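Local coordinates for clavulanic acid biosynthesis oligopeptide binding protein 2 (Streptomyces clavuligerus, PDB 2WOL) that probably binds peptides as an extracellular solute-binding protein of the oligopeptide-binding family, and belongs to the biosynthetic pathway of the beta-lactamase inhibitor clavulanic acid, at residues L351-P354 against T355-A358; G462-A465 against P466-G470. One frame throughout, in Å; residues are numbered along the deposited sequence.

Contact 1 of 2, residues L351-P354 against T355-A358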
ATOM      1  N   LEU A 351      -9.962  -4.276  12.005  1.00  9.38           N
ATOM      2  CA  LEU A 351      -8.748  -4.071  11.216  1.00  9.30           C
ATOM      3  C   LEU A 351      -8.975  -3.917   9.710  1.00  9.23           C
ATOM      4  O   LEU A 351      -8.491  -2.958   9.110  1.00  9.18           O
ATOM      5  CB  LEU A 351      -7.733  -5.187  11.500  1.00  9.28           C
ATOM      6  CG  LEU A 351      -7.418  -5.449  12.982  1.00  9.58           C
ATOM      7  CD1 LEU A 351      -6.642  -6.740  13.154  1.00  9.93           C
ATOM      8  CD2 LEU A 351      -6.655  -4.290  13.612  1.00  9.88           C
ATOM      9  N   PHE A 352      -9.707  -4.854   9.106  1.00  9.40           N
ATOM     10  CA  PHE A 352      -9.918  -4.851   7.651  1.00 10.00           C
ATOM     11  C   PHE A 352     -10.604  -3.582   7.157  1.00 10.69           C
ATOM     12  O   PHE A 352     -11.601  -3.150   7.739  1.00 10.71           O
ATOM     13  CB  PHE A 352     -10.785  -6.037   7.212  1.00 10.03           C
ATOM     14  CG  PHE A 352     -10.113  -7.382   7.315  1.00  9.90           C
ATOM     15  CD1 PHE A 352     -10.775  -8.447   7.921  1.00 10.33           C
ATOM     16  CD2 PHE A 352      -8.838  -7.595   6.788  1.00 10.03           C
ATOM     17  CE1 PHE A 352     -10.176  -9.703   8.013  1.00 10.30           C
ATOM     18  CE2 PHE A 352      -8.236  -8.851   6.878  1.00 10.82           C
ATOM     19  CZ  PHE A 352      -8.909  -9.900   7.493  1.00  9.88           C
ATOM     20  N   PRO A 353     -10.076  -2.981   6.074  1.00 11.43           N
ATOM     21  CA  PRO A 353     -10.823  -1.941   5.362  1.00 12.32           C
ATOM     22  C   PRO A 353     -12.076  -2.532   4.705  1.00 13.32           C
ATOM     23  O   PRO A 353     -12.090  -3.722   4.381  1.00 13.56           O
ATOM     24  CB  PRO A 353      -9.837  -1.470   4.283  1.00 12.43           C
ATOM     25  CG  PRO A 353      -8.503  -1.957   4.720  1.00 12.06           C
ATOM     26  CD  PRO A 353      -8.758  -3.225   5.468  1.00 11.43           C
ATOM     27  N   PRO A 354     -13.129  -1.712   4.511  1.00 14.27           N
ATOM     28  CA  PRO A 354     -14.366  -2.186   3.875  1.00 15.11           C
ATOM     29  C   PRO A 354     -14.242  -2.624   2.407  1.00 15.70           C
ATOM     30  O   PRO A 354     -15.210  -3.149   1.846  1.00 16.51           O
ATOM     31  CB  PRO A 354     -15.314  -0.988   4.005  1.00 15.21           C
ATOM     32  CG  PRO A 354     -14.429   0.186   4.165  1.00 15.08           C
ATOM     33  CD  PRO A 354     -13.231  -0.298   4.921  1.00 14.62           C
ATOM     34  N   THR A 355     -13.076  -2.418   1.795  1.00 16.01           N
ATOM     35  CA  THR A 355     -12.826  -2.881   0.425  1.00 16.38           C
ATOM     36  C   THR A 355     -12.654  -4.392   0.361  1.00 16.10           C
ATOM     37  O   THR A 355     -12.825  -5.001  -0.698  1.00 16.53           O
ATOM     38  CB  THR A 355     -11.562  -2.238  -0.192  1.00 16.40           C
ATOM     39  OG1 THR A 355     -10.494  -2.253   0.764  1.00 17.41           O
ATOM     40  CG2 THR A 355     -11.839  -0.811  -0.641  1.00 17.25           C
ATOM     41  N   LEU A 356     -12.306  -4.993   1.495  1.00 15.36           N
ATOM     42  CA  LEU A 356     -12.016  -6.423   1.539  1.00 14.72           C
ATOM     43  C   LEU A 356     -13.251  -7.242   1.894  1.00 14.52           C
ATOM     44  O   LEU A 356     -14.017  -6.853   2.779  1.00 14.29           O
ATOM     45  CB  LEU A 356     -10.875  -6.712   2.517  1.00 14.67           C
ATOM     46  CG  LEU A 356      -9.565  -5.949   2.297  1.00 14.37           C
ATOM     47  CD1 LEU A 356      -8.549  -6.379   3.334  1.00 13.86           C
ATOM     48  CD2 LEU A 356      -9.012  -6.153   0.890  1.00 14.71           C
ATOM     49  N   PRO A 357     -13.453  -8.376   1.193  1.00 14.27           N
ATOM     50  CA  PRO A 357     -14.582  -9.286   1.420  1.00 14.16           C
ATOM     51  C   PRO A 357     -14.816  -9.663   2.881  1.00 13.84           C
ATOM     52  O   PRO A 357     -15.965  -9.757   3.307  1.00 13.82           O
ATOM     53  CB  PRO A 357     -14.199 -10.522   0.604  1.00 14.25           C
ATOM     54  CG  PRO A 357     -13.404  -9.967  -0.523  1.00 14.50           C
ATOM     55  CD  PRO A 357     -12.604  -8.841   0.077  1.00 14.26           C
ATOM     56  N   ALA A 358     -13.740  -9.860   3.643  1.00 13.44           N
ATOM     57  CA  ALA A 358     -13.853 -10.316   5.027  1.00 13.18           C
ATOM     58  C   ALA A 358     -14.272  -9.236   6.025  1.00 13.10           C
ATOM     59  O   ALA A 358     -14.530  -9.542   7.191  1.00 12.99           O
ATOM     60  CB  ALA A 358     -12.563 -10.979   5.480  1.00 13.18           C
TER
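A type I beta turn from Pro353 to Leu356 folds the loop back on itself, with Pro354 and Thr355 at its two corners. The backbone N of Leu356 donates to Pro353 O at 3.2 Å in a nearly straight bond, 167° at the hydrogen, although the donor stands well above the carbonyl plane. Proline suits the first corner, where its ring fixes phi close to the value the turn needs. This loop, between strand 346-347 and helix 375-384, packs in the solute-binding protein fold against helices 460-468 and 503-520: Trp510 touches both Phe352 and Ala358, while Glu460 accepts from Ala358 N and Glu514 from Phe352 N. Beneath the turn the side chains close an apolar cluster. The CD1 branch of Leu356 reaches back into the angle between two partners, 3.7 Å from Phe352 CD2 and 3.8 Å from Pro353 CD. Leu356 runs alongside the Pro353 ring, pointing the same way, but crosses Phe352 at about a right angle. Ala358 CB lies obliquely to the aromatic ring, 3.7 Å from Phe352 CE1, on the same side of its plane as Leu356 CD1; CD2 and CE1 are across the ring from each other. Phe352 reaches this place with CG anti to its own carbonyl carbon (chi1 -70°). Thr355 OG1 rests 3.7 Å from Pro353 CB, a plain van der Waals contact.

Contact 2 of 2, residues G462-A465 against P466-G470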
ATOM      1  N   GLY A 462      -2.605  -9.723   1.993  1.00  8.77           N
ATOM      2  CA  GLY A 462      -1.770  -8.536   1.856  1.00  8.81           C
ATOM      3  C   GLY A 462      -1.939  -7.578   3.020  1.00  8.34           C
ATOM      4  O   GLY A 462      -0.967  -6.999   3.503  1.00  8.66           O
ATOM      5  N   PHE A 463      -3.179  -7.417   3.477  1.00  8.56           N
ATOM      6  CA  PHE A 463      -3.451  -6.484   4.557  1.00  8.36           C
ATOM      7  C   PHE A 463      -3.046  -7.000   5.938  1.00  8.70           C
ATOM      8  O   PHE A 463      -2.388  -6.290   6.708  1.00  8.53           O
ATOM      9  CB  PHE A 463      -4.923  -6.055   4.572  1.00  8.46           C
ATOM     10  CG  PHE A 463      -5.213  -4.999   5.598  1.00  8.43           C
ATOM     11  CD1 PHE A 463      -5.013  -3.657   5.296  1.00  9.36           C
ATOM     12  CD2 PHE A 463      -5.632  -5.348   6.877  1.00  8.99           C
ATOM     13  CE1 PHE A 463      -5.236  -2.672   6.248  1.00  8.84           C
ATOM     14  CE2 PHE A 463      -5.866  -4.369   7.838  1.00  9.47           C
ATOM     15  CZ  PHE A 463      -5.672  -3.035   7.524  1.00  9.89           C
ATOM     16  N   LEU A 464      -3.452  -8.224   6.256  1.00  8.80           N
ATOM     17  CA  LEU A 464      -3.359  -8.703   7.634  1.00  9.08           C
ATOM     18  C   LEU A 464      -2.133  -9.557   7.960  1.00  9.06           C
ATOM     19  O   LEU A 464      -1.596  -9.458   9.063  1.00  8.90           O
ATOM     20  CB  LEU A 464      -4.651  -9.421   8.054  1.00  9.43           C
ATOM     21  CG  LEU A 464      -4.861  -9.660   9.556  1.00  9.42           C
ATOM     22  CD1 LEU A 464      -4.669  -8.377  10.365  1.00 10.97           C
ATOM     23  CD2 LEU A 464      -6.228 -10.267   9.833  1.00  9.08           C
ATOM     24  N   ALA A 465      -1.678 -10.380   7.018  1.00  8.83           N
ATOM     25  CA  ALA A 465      -0.556 -11.275   7.314  1.00  9.09           C
ATOM     26  C   ALA A 465       0.723 -10.566   7.787  1.00  9.22           C
ATOM     27  O   ALA A 465       1.339 -11.010   8.752  1.00  9.84           O
ATOM     28  CB  ALA A 465      -0.262 -12.203   6.149  1.00  8.99           C
ATOM     29  N   PRO A 466       1.134  -9.465   7.118  1.00  9.17           N
ATOM     30  CA  PRO A 466       2.334  -8.777   7.614  1.00  9.16           C
ATOM     31  C   PRO A 466       2.192  -8.238   9.040  1.00  9.20           C
ATOM     32  O   PRO A 466       3.194  -8.047   9.727  1.00  9.50           O
ATOM     33  CB  PRO A 466       2.510  -7.625   6.619  1.00  9.19           C
ATOM     34  CG  PRO A 466       1.834  -8.109   5.374  1.00  9.30           C
ATOM     35  CD  PRO A 466       0.620  -8.817   5.898  1.00  9.30           C
ATOM     36  N   LEU A 467       0.954  -8.015   9.471  1.00  8.95           N
ATOM     37  CA  LEU A 467       0.677  -7.464  10.794  1.00  9.06           C
ATOM     38  C   LEU A 467       0.636  -8.502  11.910  1.00  9.20           C
ATOM     39  O   LEU A 467       0.916  -8.164  13.062  1.00  9.12           O
ATOM     40  CB  LEU A 467      -0.650  -6.698  10.792  1.00  8.87           C
ATOM     41  CG  LEU A 467      -0.801  -5.471   9.894  1.00  9.39           C
ATOM     42  CD1 LEU A 467      -2.174  -4.848  10.122  1.00  9.71           C
ATOM     43  CD2 LEU A 467       0.309  -4.437  10.138  1.00 10.15           C
ATOM     44  N   VAL A 468       0.276  -9.746  11.586  1.00  9.58           N
ATOM     45  CA  VAL A 468      -0.043 -10.733  12.634  1.00 10.01           C
ATOM     46  C   VAL A 468       0.532 -12.139  12.443  1.00 10.33           C
ATOM     47  O   VAL A 468       0.508 -12.948  13.377  1.00 10.53           O
ATOM     48  CB  VAL A 468      -1.580 -10.863  12.859  1.00 10.01           C
ATOM     49  CG1 VAL A 468      -2.202  -9.501  13.204  1.00 10.87           C
ATOM     50  CG2 VAL A 468      -2.277 -11.504  11.653  1.00 10.20           C
ATOM     51  N   ASP A 469       1.019 -12.437  11.239  1.00 10.67           N
ATOM     52  CA  ASP A 469       1.523 -13.774  10.922  1.00 11.38           C
ATOM     53  C   ASP A 469       2.907 -13.950  11.540  1.00 11.82           C
ATOM     54  O   ASP A 469       3.813 -13.164  11.277  1.00 11.77           O
ATOM     55  CB  ASP A 469       1.548 -13.974   9.398  1.00 11.42           C
ATOM     56  CG  ASP A 469       1.881 -15.399   8.985  1.00 11.42           C
ATOM     57  OD1 ASP A 469       2.820 -16.002   9.549  1.00 12.02           O
ATOM     58  OD2 ASP A 469       1.210 -15.899   8.061  1.00 11.74           O
ATOM     59  N   GLY A 470       3.053 -14.987  12.364  1.00 12.34           N
ATOM     60  CA  GLY A 470       4.309 -15.269  13.063  1.00 13.36           C
ATOM     61  C   GLY A 470       5.503 -15.469  12.147  1.00 14.02           C
ATOM     62  O   GLY A 470       6.635 -15.150  12.516  1.00 14.56           O
TER
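Ala465 O takes two backbone hydrogens from the 466-470 segment. Asp469 N lies 2.9 Å from Ala465 O, only 18° from the carbonyl plane, whereas Val468 N approaches the same oxygen at 3.3 Å from well above that plane. One residue earlier, Leu467 N donates to Leu464 O at 3.0 Å with a bent angle of 134°, and Val468 N adds a weak bond to that acceptor. Bonds spanning three residues thus mix with those spanning four in the last turn of helix 460-468. Pro466 has no N-H to give, and the helix kinks here: its ring CD sits 3.4 Å from Gly462 O, in the place where a helical hydrogen bond would otherwise form. Phe463 O, likewise without a bond from Leu467 N, instead accepts from the indole of Trp453, whose ring also meets Phe463 edge-to-face. Asp469, with CG anti to its backbone N (chi1 -172°), sends its carboxylate on to a salt bridge with Arg471. Apolar packing follows the helix surface. Val468 CG2 lies 3.8 Å from Leu464 CG, the two side chains crossing obliquely, and Val468 CG1 is 3.9 Å from Leu464 CD1. Leu467 CD1 comes more loosely to Phe463, 4.4 Å from CE2 and oblique to the ring. Ala465 CB lies beside Pro466 CD, as the peptide link between them requires. Leu464 and Val468 also pack on helix 503-520, through Val513 and Val517.

In the fold
The turn of contact 1 comes first along the chain, in the loop after strand 346-347; contact 2 follows about a hundred residues later, in helix 460-468. Their centres lie about 14 Å apart, yet their edges meet directly. Phe352 CZ packs 3.6 Å from Leu464 CD2, Pro353 CD lies 3.6 Å from Phe463 CE1, and Leu351 adds contacts to both helix residues. Helix 503-520 supports the two together, touching Leu351, Phe352 and Ala358 of one and Leu464 and Val468 of the other. Loop and helices pack largely through apolar side chains, with Glu460, Arg511 and Glu514 bonding to the loop backbone, beside the mixed sheet containing strands 448-453 and 523-534.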